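Local coordinates for protein Cyclase/dehydrase (Mycobacterium smegmatis str. MC2 155, PDB 5Z8O) that is of unknown function but belongs to the START superfamily, whose helix-grip fold probably lets it bind a lipid or other hydrophobic ligand, at residues E33-I39 and Q50-E56; V8-A14 and P97-T103; H85-Q91 and D108-K114. All blocks are in the same frame, centred on the assembly; numbering follows the deposited sequence.

Contact 1: residues E33-I39 and Q50-E56; sequences EIKGCWI and QLRLDVE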
loop_
_atom_site.group_PDB
_atom_site.type_symbol
_atom_site.label_atom_id
_atom_site.label_comp_id
_atom_site.label_asym_id
_atom_site.label_seq_id
_atom_site.Cartn_x
_atom_site.Cartn_y
_atom_site.Cartn_z
ATOM N N GLU B 33 -12.611 11.464 5.883
ATOM C CA GLU B 33 -11.911 10.349 6.506
ATOM C C GLU B 33 -10.862 9.722 5.598
ATOM O O GLU B 33 -10.145 8.819 6.037
ATOM C CB GLU B 33 -12.921 9.274 6.911
ATOM C CG GLU B 33 -14.017 9.777 7.821
ATOM C CD GLU B 33 -15.325 9.058 7.575
ATOM O OE1 GLU B 33 -15.289 7.876 7.173
ATOM O OE2 GLU B 33 -16.391 9.684 7.758
ATOM N N ILE B 34 -10.719 10.211 4.373
ATOM C CA ILE B 34 -9.704 9.731 3.444
ATOM C C ILE B 34 -8.593 10.767 3.406
ATOM O O ILE B 34 -8.800 11.904 2.970
ATOM C CB ILE B 34 -10.286 9.480 2.047
ATOM C CG1 ILE B 34 -11.324 8.356 2.096
ATOM C CG2 ILE B 34 -9.176 9.160 1.055
ATOM C CD1 ILE B 34 -11.958 8.048 0.758
ATOM N N LYS B 35 -7.419 10.388 3.904
ATOM C CA LYS B 35 -6.302 11.318 3.978
ATOM C C LYS B 35 -5.413 11.288 2.745
ATOM O O LYS B 35 -4.716 12.272 2.478
ATOM C CB LYS B 35 -5.465 11.024 5.227
ATOM C CG LYS B 35 -6.164 11.365 6.540
ATOM C CD LYS B 35 -7.247 12.422 6.350
ATOM C CE LYS B 35 -7.499 13.196 7.629
ATOM N NZ LYS B 35 -8.559 12.535 8.443
ATOM N N GLY B 36 -5.422 10.197 1.989
ATOM C CA GLY B 36 -4.607 10.116 0.795
ATOM C C GLY B 36 -5.076 9.004 -0.110
ATOM O O GLY B 36 -5.635 8.002 0.347
ATOM N N CYS B 37 -4.841 9.182 -1.403
ATOM C CA CYS B 37 -5.115 8.134 -2.374
ATOM C C CYS B 37 -4.098 8.276 -3.492
ATOM O O CYS B 37 -3.937 9.364 -4.051
ATOM C CB CYS B 37 -6.539 8.224 -2.923
ATOM S SG CYS B 37 -6.944 6.884 -4.061
ATOM N N TRP B 38 -3.417 7.178 -3.811
ATOM C CA TRP B 38 -2.345 7.200 -4.791
ATOM C C TRP B 38 -2.545 6.086 -5.802
ATOM O O TRP B 38 -2.850 4.947 -5.436
ATOM C CB TRP B 38 -0.972 7.048 -4.129
ATOM C CG TRP B 38 -0.661 8.133 -3.163
ATOM C CD1 TRP B 38 0.032 9.284 -3.410
ATOM C CD2 TRP B 38 -1.005 8.159 -1.774
ATOM N NE1 TRP B 38 0.122 10.035 -2.262
ATOM C CE2 TRP B 38 -0.502 9.363 -1.242
ATOM C CE3 TRP B 38 -1.695 7.283 -0.929
ATOM C CZ2 TRP B 38 -0.669 9.715 0.097
ATOM C CZ3 TRP B 38 -1.855 7.632 0.401
ATOM C CH2 TRP B 38 -1.344 8.838 0.900
ATOM N N ILE B 39 -2.368 6.429 -7.071
ATOM C CA ILE B 39 -2.382 5.451 -8.153
ATOM C C ILE B 39 -1.056 4.700 -8.144
ATOM O O ILE B 39 0.012 5.302 -8.305
ATOM C CB ILE B 39 -2.622 6.142 -9.499
ATOM C CG1 ILE B 39 -3.941 6.919 -9.445
ATOM C CG2 ILE B 39 -2.617 5.130 -10.636
ATOM C CD1 ILE B 39 -4.224 7.724 -10.680
ATOM N N GLN B 50 -4.381 -0.117 -9.847
ATOM C CA GLN B 50 -4.122 -0.422 -8.445
ATOM C C GLN B 50 -3.982 0.880 -7.666
ATOM O O GLN B 50 -3.338 1.822 -8.135
ATOM C CB GLN B 50 -2.855 -1.275 -8.287
ATOM C CG GLN B 50 -2.620 -1.793 -6.871
ATOM C CD GLN B 50 -1.302 -2.535 -6.731
ATOM O OE1 GLN B 50 -0.279 -2.113 -7.269
ATOM N NE2 GLN B 50 -1.324 -3.649 -6.005
ATOM N N LEU B 51 -4.590 0.928 -6.482
ATOM C CA LEU B 51 -4.603 2.129 -5.658
ATOM C C LEU B 51 -4.117 1.820 -4.250
ATOM O O LEU B 51 -4.291 0.708 -3.747
ATOM C CB LEU B 51 -6.008 2.745 -5.552
ATOM C CG LEU B 51 -6.802 3.040 -6.819
ATOM C CD1 LEU B 51 -8.232 3.425 -6.452
ATOM C CD2 LEU B 51 -6.131 4.150 -7.616
ATOM N N ARG B 52 -3.531 2.831 -3.612
ATOM C CA ARG B 52 -3.381 2.870 -2.164
ATOM C C ARG B 52 -4.345 3.906 -1.600
ATOM O O ARG B 52 -4.379 5.047 -2.072
ATOM C CB ARG B 52 -1.947 3.216 -1.750
ATOM C CG ARG B 52 -1.816 3.541 -0.261
ATOM C CD ARG B 52 -0.392 3.919 0.167
ATOM N NE ARG B 52 -0.377 4.352 1.564
ATOM C CZ ARG B 52 0.705 4.395 2.336
ATOM N NH1 ARG B 52 1.885 4.022 1.859
ATOM N NH2 ARG B 52 0.605 4.805 3.593
ATOM N N LEU B 53 -5.119 3.512 -0.589
ATOM C CA LEU B 53 -6.071 4.398 0.072
ATOM C C LEU B 53 -5.728 4.455 1.553
ATOM O O LEU B 53 -5.687 3.418 2.225
ATOM C CB LEU B 53 -7.509 3.916 -0.133
ATOM C CG LEU B 53 -8.614 4.803 0.444
ATOM C CD1 LEU B 53 -8.960 5.918 -0.530
ATOM C CD2 LEU B 53 -9.850 3.983 0.797
ATOM N N ASP B 54 -5.441 5.658 2.044
ATOM C CA ASP B 54 -5.205 5.911 3.462
ATOM C C ASP B 54 -6.437 6.527 4.116
ATOM O O ASP B 54 -6.918 7.574 3.673
ATOM C CB ASP B 54 -3.988 6.812 3.665
ATOM C CG ASP B 54 -2.680 6.056 3.531
ATOM O OD1 ASP B 54 -2.687 4.959 2.935
ATOM O OD2 ASP B 54 -1.649 6.551 4.035
ATOM N N VAL B 55 -6.959 5.864 5.146
ATOM C CA VAL B 55 -8.125 6.352 5.870
ATOM C C VAL B 55 -7.676 6.662 7.293
ATOM O O VAL B 55 -6.770 6.015 7.827
ATOM C CB VAL B 55 -9.266 5.308 5.849
ATOM C CG1 VAL B 55 -10.427 5.722 6.740
ATOM C CG2 VAL B 55 -9.743 5.074 4.423
ATOM N N GLU B 56 -8.304 7.667 7.906
ATOM C CA GLU B 56 -8.046 8.010 9.300
ATOM C C GLU B 56 -9.361 8.121 10.056
ATOM O O GLU B 56 -10.251 8.875 9.646
ATOM C CB GLU B 56 -7.259 9.317 9.424
ATOM C CG GLU B 56 -6.671 9.535 10.809
ATOM C CD GLU B 56 -5.953 10.864 10.943
ATOM O OE1 GLU B 56 -6.592 11.845 11.382
ATOM O OE2 GLU B 56 -4.751 10.929 10.610
HETATM O O HOH W 1 -9.781 11.312 11.179
#

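Contact 2: residues V8-A14 and P97-T103; sequences VEVAASA and PLGPDST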
loop_
_atom_site.group_PDB
_atom_site.type_symbol
_atom_site.label_atom_id
_atom_site.label_comp_id
_atom_site.label_asym_id
_atom_site.label_seq_id
_atom_site.Cartn_x
_atom_site.Cartn_y
_atom_site.Cartn_z
ATOM N N VAL B 8 -28.780 6.255 -5.714
ATOM C CA VAL B 8 -29.040 7.667 -5.457
ATOM C C VAL B 8 -29.142 8.403 -6.787
ATOM O O VAL B 8 -28.377 8.135 -7.720
ATOM C CB VAL B 8 -27.951 8.289 -4.553
ATOM C CG1 VAL B 8 -26.566 8.111 -5.164
ATOM C CG2 VAL B 8 -28.244 9.758 -4.291
ATOM N N GLU B 9 -30.109 9.311 -6.879
ATOM C CA GLU B 9 -30.226 10.210 -8.019
ATOM C C GLU B 9 -29.381 11.447 -7.743
ATOM O O GLU B 9 -29.516 12.074 -6.687
ATOM C CB GLU B 9 -31.685 10.604 -8.252
ATOM C CG GLU B 9 -32.553 9.485 -8.799
ATOM C CD GLU B 9 -33.964 9.940 -9.133
ATOM O OE1 GLU B 9 -34.869 9.754 -8.289
ATOM O OE2 GLU B 9 -34.167 10.498 -10.226
ATOM N N VAL B 10 -28.520 11.800 -8.693
ATOM C CA VAL B 10 -27.585 12.906 -8.529
ATOM C C VAL B 10 -27.850 13.944 -9.610
ATOM O O VAL B 10 -28.087 13.599 -10.773
ATOM C CB VAL B 10 -26.119 12.422 -8.584
ATOM C CG1 VAL B 10 -25.171 13.567 -8.292
ATOM C CG2 VAL B 10 -25.893 11.280 -7.603
ATOM N N ALA B 11 -27.795 15.218 -9.223
ATOM C CA ALA B 11 -28.099 16.326 -10.129
ATOM C C ALA B 11 -26.844 16.753 -10.893
ATOM O O ALA B 11 -26.352 17.876 -10.779
ATOM C CB ALA B 11 -28.705 17.489 -9.353
ATOM N N ALA B 12 -26.326 15.818 -11.685
ATOM C CA ALA B 12 -25.167 16.081 -12.524
ATOM C C ALA B 12 -25.162 15.083 -13.671
ATOM O O ALA B 12 -25.772 14.013 -13.590
ATOM C CB ALA B 12 -23.860 15.994 -11.728
ATOM N N SER B 13 -24.470 15.453 -14.743
ATOM C CA SER B 13 -24.377 14.588 -15.908
ATOM C C SER B 13 -23.547 13.346 -15.599
ATOM O O SER B 13 -22.787 13.295 -14.627
ATOM C CB SER B 13 -23.767 15.340 -17.087
ATOM O OG SER B 13 -22.412 15.669 -16.835
ATOM N N ALA B 14 -23.701 12.331 -16.457
ATOM C CA ALA B 14 -22.946 11.094 -16.285
ATOM C C ALA B 14 -21.454 11.339 -16.433
ATOM O O ALA B 14 -20.648 10.682 -15.764
ATOM C CB ALA B 14 -23.417 10.039 -17.288
ATOM N N PRO B 97 -27.252 7.453 -17.055
ATOM C CA PRO B 97 -27.922 8.746 -17.241
ATOM C C PRO B 97 -29.429 8.609 -17.091
ATOM O O PRO B 97 -30.033 7.638 -17.554
ATOM C CB PRO B 97 -27.536 9.152 -18.669
ATOM C CG PRO B 97 -27.187 7.868 -19.348
ATOM C CD PRO B 97 -26.592 6.985 -18.288
ATOM N N LEU B 98 -30.032 9.595 -16.430
ATOM C CA LEU B 98 -31.482 9.655 -16.271
ATOM C C LEU B 98 -32.140 10.624 -17.246
ATOM O O LEU B 98 -32.644 10.221 -18.298
ATOM C CB LEU B 98 -31.837 10.045 -14.835
ATOM C CG LEU B 98 -31.706 8.918 -13.815
ATOM C CD1 LEU B 98 -32.102 9.398 -12.435
ATOM C CD2 LEU B 98 -32.557 7.733 -14.238
ATOM N N GLY B 99 -32.171 11.901 -16.884
ATOM C CA GLY B 99 -32.704 12.928 -17.743
ATOM C C GLY B 99 -31.602 13.684 -18.449
ATOM O O GLY B 99 -30.460 13.221 -18.538
ATOM N N PRO B 100 -31.927 14.861 -18.986
ATOM C CA PRO B 100 -30.898 15.661 -19.669
ATOM C C PRO B 100 -29.773 16.114 -18.756
ATOM O O PRO B 100 -28.696 16.459 -19.257
ATOM C CB PRO B 100 -31.687 16.860 -20.215
ATOM C CG PRO B 100 -33.116 16.411 -20.236
ATOM C CD PRO B 100 -33.259 15.483 -19.071
ATOM N N ASP B 101 -29.977 16.117 -17.434
ATOM C CA ASP B 101 -28.994 16.687 -16.524
ATOM C C ASP B 101 -28.804 15.917 -15.223
ATOM O O ASP B 101 -28.015 16.362 -14.382
ATOM C CB ASP B 101 -29.372 18.141 -16.192
ATOM C CG ASP B 101 -30.846 18.299 -15.858
ATOM O OD1 ASP B 101 -31.405 17.417 -15.171
ATOM O OD2 ASP B 101 -31.448 19.306 -16.288
ATOM N N SER B 102 -29.490 14.794 -15.020
ATOM C CA SER B 102 -29.346 14.008 -13.802
ATOM C C SER B 102 -28.995 12.571 -14.161
ATOM O O SER B 102 -29.232 12.113 -15.282
ATOM C CB SER B 102 -30.622 14.043 -12.949
ATOM O OG SER B 102 -31.722 13.488 -13.649
ATOM N N THR B 103 -28.418 11.859 -13.193
ATOM C CA THR B 103 -27.964 10.493 -13.413
ATOM C C THR B 103 -28.225 9.641 -12.179
ATOM O O THR B 103 -28.353 10.141 -11.058
ATOM C CB THR B 103 -26.472 10.436 -13.763
ATOM O OG1 THR B 103 -25.716 11.162 -12.785
ATOM C CG2 THR B 103 -26.234 11.040 -15.122
#

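Contact 3: residues H85-Q91 and D108-K114; sequences HFTKQEQ and DLDVEVK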
loop_
_atom_site.group_PDB
_atom_site.type_symbol
_atom_site.label_atom_id
_atom_site.label_comp_id
_atom_site.label_asym_id
_atom_site.label_seq_id
_atom_site.Cartn_x
_atom_site.Cartn_y
_atom_site.Cartn_z
ATOM N N HIS B 85 -7.994 -4.461 8.776
ATOM C CA HIS B 85 -9.328 -4.764 9.290
ATOM C C HIS B 85 -10.194 -5.605 8.351
ATOM O O HIS B 85 -11.131 -6.266 8.812
ATOM C CB HIS B 85 -10.069 -3.467 9.644
ATOM C CG HIS B 85 -9.299 -2.562 10.553
ATOM N ND1 HIS B 85 -8.976 -2.907 11.848
ATOM C CD2 HIS B 85 -8.793 -1.321 10.359
ATOM C CE1 HIS B 85 -8.301 -1.921 12.410
ATOM N NE2 HIS B 85 -8.178 -0.946 11.528
ATOM N N PHE B 86 -9.910 -5.603 7.052
ATOM C CA PHE B 86 -10.767 -6.276 6.085
ATOM C C PHE B 86 -10.028 -7.411 5.391
ATOM O O PHE B 86 -8.857 -7.271 5.025
ATOM C CB PHE B 86 -11.294 -5.290 5.032
ATOM C CG PHE B 86 -12.212 -4.241 5.589
ATOM C CD1 PHE B 86 -11.705 -3.100 6.184
ATOM C CD2 PHE B 86 -13.587 -4.397 5.514
ATOM C CE1 PHE B 86 -12.550 -2.136 6.698
ATOM C CE2 PHE B 86 -14.437 -3.437 6.024
ATOM C CZ PHE B 86 -13.918 -2.305 6.617
ATOM N N THR B 87 -10.723 -8.538 5.219
ATOM C CA THR B 87 -10.253 -9.600 4.339
ATOM C C THR B 87 -10.816 -9.487 2.930
ATOM O O THR B 87 -10.208 -10.006 1.987
ATOM C CB THR B 87 -10.621 -10.975 4.905
ATOM O OG1 THR B 87 -12.035 -11.038 5.118
ATOM C CG2 THR B 87 -9.912 -11.222 6.223
ATOM N N LYS B 88 -11.958 -8.822 2.767
ATOM C CA LYS B 88 -12.591 -8.649 1.468
ATOM C C LYS B 88 -13.277 -7.292 1.447
ATOM O O LYS B 88 -13.885 -6.884 2.440
ATOM C CB LYS B 88 -13.609 -9.765 1.187
ATOM C CG LYS B 88 -14.456 -9.570 -0.070
ATOM C CD LYS B 88 -15.385 -10.763 -0.301
ATOM C CE LYS B 88 -16.553 -10.394 -1.189
ATOM N NZ LYS B 88 -17.210 -11.588 -1.802
ATOM N N GLN B 89 -13.158 -6.590 0.320
ATOM C CA GLN B 89 -13.961 -5.395 0.081
ATOM C C GLN B 89 -14.099 -5.229 -1.426
ATOM O O GLN B 89 -13.136 -4.859 -2.104
ATOM C CB GLN B 89 -13.344 -4.158 0.723
ATOM C CG GLN B 89 -14.223 -2.924 0.611
ATOM C CD GLN B 89 -13.750 -1.975 -0.460
ATOM O OE1 GLN B 89 -12.584 -2.005 -0.855
ATOM N NE2 GLN B 89 -14.653 -1.134 -0.952
ATOM N N GLU B 90 -15.282 -5.536 -1.949
ATOM C CA GLU B 90 -15.571 -5.426 -3.372
ATOM C C GLU B 90 -16.666 -4.387 -3.564
ATOM O O GLU B 90 -17.762 -4.530 -3.010
ATOM C CB GLU B 90 -15.988 -6.781 -3.938
ATOM C CG GLU B 90 -14.886 -7.827 -3.849
ATOM C CD GLU B 90 -15.317 -9.174 -4.393
ATOM O OE1 GLU B 90 -16.483 -9.289 -4.824
ATOM O OE2 GLU B 90 -14.501 -10.119 -4.364
ATOM N N GLN B 91 -16.360 -3.331 -4.318
ATOM C CA GLN B 91 -17.273 -2.210 -4.498
ATOM C C GLN B 91 -17.446 -1.917 -5.981
ATOM O O GLN B 91 -16.458 -1.775 -6.707
ATOM C CB GLN B 91 -16.769 -0.964 -3.765
ATOM C CG GLN B 91 -17.740 0.203 -3.821
ATOM C CD GLN B 91 -17.432 1.267 -2.794
ATOM O OE1 GLN B 91 -18.248 1.553 -1.921
ATOM N NE2 GLN B 91 -16.252 1.868 -2.897
ATOM N N ASP B 108 -22.734 -1.027 -5.140
ATOM C CA ASP B 108 -22.789 -2.269 -4.382
ATOM C C ASP B 108 -21.505 -2.417 -3.578
ATOM O O ASP B 108 -20.414 -2.164 -4.094
ATOM C CB ASP B 108 -22.961 -3.482 -5.297
ATOM C CG ASP B 108 -24.238 -3.429 -6.100
ATOM O OD1 ASP B 108 -24.265 -4.019 -7.198
ATOM O OD2 ASP B 108 -25.213 -2.799 -5.641
ATOM N N LEU B 109 -21.629 -2.835 -2.320
ATOM C CA LEU B 109 -20.472 -3.004 -1.451
ATOM C C LEU B 109 -20.570 -4.337 -0.726
ATOM O O LEU B 109 -21.559 -4.603 -0.036
ATOM C CB LEU B 109 -20.365 -1.850 -0.454
ATOM C CG LEU B 109 -19.239 -1.967 0.570
ATOM C CD1 LEU B 109 -17.878 -1.791 -0.112
ATOM C CD2 LEU B 109 -19.428 -0.953 1.685
ATOM N N ASP B 110 -19.548 -5.173 -0.895
ATOM C CA ASP B 110 -19.507 -6.521 -0.337
ATOM C C ASP B 110 -18.219 -6.643 0.464
ATOM O O ASP B 110 -17.130 -6.690 -0.119
ATOM C CB ASP B 110 -19.583 -7.575 -1.443
ATOM C CG ASP B 110 -19.847 -8.965 -0.907
ATOM O OD1 ASP B 110 -20.247 -9.081 0.269
ATOM O OD2 ASP B 110 -19.668 -9.937 -1.669
ATOM N N VAL B 111 -18.330 -6.681 1.794
ATOM C CA VAL B 111 -17.160 -6.636 2.660
ATOM C C VAL B 111 -17.132 -7.845 3.592
ATOM O O VAL B 111 -18.157 -8.448 3.921
ATOM C CB VAL B 111 -17.091 -5.329 3.479
ATOM C CG1 VAL B 111 -17.097 -4.127 2.562
ATOM C CG2 VAL B 111 -18.247 -5.249 4.455
ATOM N N GLU B 112 -15.916 -8.172 4.029
ATOM C CA GLU B 112 -15.618 -9.177 5.042
ATOM C C GLU B 112 -14.642 -8.512 6.002
ATOM O O GLU B 112 -13.669 -7.898 5.555
ATOM C CB GLU B 112 -14.922 -10.412 4.436
ATOM C CG GLU B 112 -15.705 -11.486 3.659
ATOM C CD GLU B 112 -17.016 -11.903 4.270
ATOM O OE1 GLU B 112 -17.988 -12.093 3.512
ATOM O OE2 GLU B 112 -17.073 -12.062 5.505
ATOM N N VAL B 113 -14.873 -8.633 7.305
ATOM C CA VAL B 113 -13.971 -8.030 8.281
ATOM C C VAL B 113 -13.163 -9.141 8.935
ATOM O O VAL B 113 -13.610 -10.290 9.028
ATOM C CB VAL B 113 -14.707 -7.176 9.336
ATOM C CG1 VAL B 113 -15.341 -5.954 8.682
ATOM C CG2 VAL B 113 -15.750 -8.001 10.057
ATOM N N LYS B 114 -11.964 -8.788 9.409
ATOM C CA LYS B 114 -11.069 -9.795 9.978
ATOM C C LYS B 114 -11.596 -10.327 11.302
ATOM O O LYS B 114 -11.625 -11.543 11.522
ATOM C CB LYS B 114 -9.656 -9.232 10.152
ATOM C CG LYS B 114 -8.918 -9.013 8.842
ATOM C CD LYS B 114 -7.608 -8.271 9.051
ATOM C CE LYS B 114 -6.847 -8.131 7.739
ATOM N NZ LYS B 114 -5.438 -7.698 7.939
HETATM O O HOH W 2 -5.984 -5.536 10.609
#

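Contact 1: residues E33-I39 and Q50-E56
With CG of Trp-38 turned away from its carbonyl carbon (chi1 -61°) and the chain of Arg-52 running extended from a CG anti to the backbone N (chi1 168°), indole and arginine lie side by side and point the same way. CE3 of Trp-38 rests 3.8 Å from CD of Arg-52, and the indole and guanidinium planes stand 70° apart. At the benzo edge of the indole, CZ3 of Trp-38 meets the carboxylate carbon CG of Asp-54 at 3.6 Å. That carboxylate is gripped side-on: NE of Arg-52 reaches OD1 of Asp-54 at 2.8 Å while NH2 takes OD2 on its syn lone pair, which fixes the rotation of both groups. Arg-52 also forms a salt bridge to Asp-84 of the second subunit, so this face belongs to the dimer contact. On the other face the side chains of Ile-34 and Leu-53 cross at about a right angle, CG2 of Ile-34 3.6 Å from CD1 of Leu-53; Phe-24 packs on Cys-37 and Leu-51. At the Glu-56 end a long salt bridge links NZ of Lys-35 to OE1 of Glu-56; a water bonds OE1 and, weakly, NZ, which also bonds O of Pro-32. Lys-35 and Gly-36 both face Asp-54, whose O accepts from N of Lys-35 at 2.9 Å and weakly from N of Gly-36: a classic beta bulge in an antiparallel hairpin of the START-type sheet.

Contact 2: residues V8-A14 and P97-T103
Val-10 and Thr-103 form an antiparallel hydrogen-bonded pair at the place where the first strand of the helix-grip fold leaves the sheet and enters helix 14-22. The pair joins the end of strand 4-10 to the start of strand 103-113: N of Val-10 gives to O of Thr-103 at 2.9 Å, and N of Thr-103 returns a bond to O of Val-10 at 3.0 Å. Beyond it the chain bends through an inverse gamma turn centred on Ala-11, after which O of Ala-12 comes within reach of the hydroxyl of Thr-103. Thr-103 has two conformers; in the one described, its two branches turn to different parts of the segment Val-8 to Ala-14. The hydroxyl sits between the threonine's own backbone N and carbonyl carbon (chi1 52°) and from there donates to O of Ala-12, tilted 33° from the carbonyl plane. The methyl CG2 of Thr-103, in the same conformer, lies anti to that residue's own carbonyl carbon and against the start of the helix, 3.7 Å from CB of Ala-14. Ile-17 of the same helix touches Val-10, Ala-12 and Thr-103, while Val-141 of helix 119-144 packs on Val-10 and Ala-12, so Val-10 and Ala-12 touch both helices. Ser-13 is the N-cap residue of helix 14-22, and its OG is hydrogen-bonded to OG1 of Thr-16. On the more exposed side, Glu-9 and Leu-98 cross at about a right angle: CD1 of Leu-98 meets both CG and the carboxylate oxygen OE2 of Glu-9, the latter at 3.2 Å. Nearer the strand pair, CB of Ser-102 rests 3.4 Å from O of Val-10.

Contact 3: residues H85-Q91 and D108-K114
NZ of Lys-88 meets OD2 of Asp-110 at 3.0 Å in a salt bridge across the two strands, approaching from above the carboxylate plane, 54° out of it. The lysine reaches there as a fully extended chain. Glu-90 joins through a long salt bridge to the same nitrogen; the shared ammonium probably offsets the repulsion between the two acids, OE1 of Glu-90 and OD2 of Asp-110 lying 4.5 Å apart. CB of Lys-88 also packs on CB of Glu-112 at 3.6 Å. Past the corner at Thr-87, the ring of Phe-86 turns an edge to Val-111, CE2 of Phe-86 to CB of Val-111 at 4.1 Å, and touches CG1 of Val-113 obliquely. Further along the strand pair, on the face of Val-111, CD1 of Leu-109 lies against the amide ends of Gln-89 and Gln-91. Behind these side chains the strands are paired by backbone bonds, among them N of Glu-90 to O of Asp-110 at 2.8 Å. Helix 119-144 packs here, Val-122 touching Val-111 and Val-113, and Ala-126 touching Leu-109. Thr-87 and Lys-88 both face Glu-112, whose O takes a bond from N of Thr-87 and a weak one from N of Lys-88. This is a classic beta bulge, set in an antiparallel hairpin whose face bearing Leu-109 and Val-111 receives the long C-terminal helix, as in the helix-grip fold of START-like proteins.

All three contacts belong to one antiparallel sheet of the START-like fold. Contact 1 pairs the outermost strand 34-42 with its neighbour, while contact 2 lies at the other outermost strand, 4-10; their centres are about 27 Å apart, on opposite sides of the chain's centre. Contacts 2 and 3 share strand 103-113, one near its beginning and the other towards its end, with centres about 28 Å and nearest atoms about 9 Å apart. Contacts 1 and 3 are about 16 Å apart between centres and about 7 Å between nearest atoms. Contact 1 meets the second subunit, whereas helix 119-144 packs on contacts 2 and 3; START-like proteins probably bind their ligand between sheet and long helix.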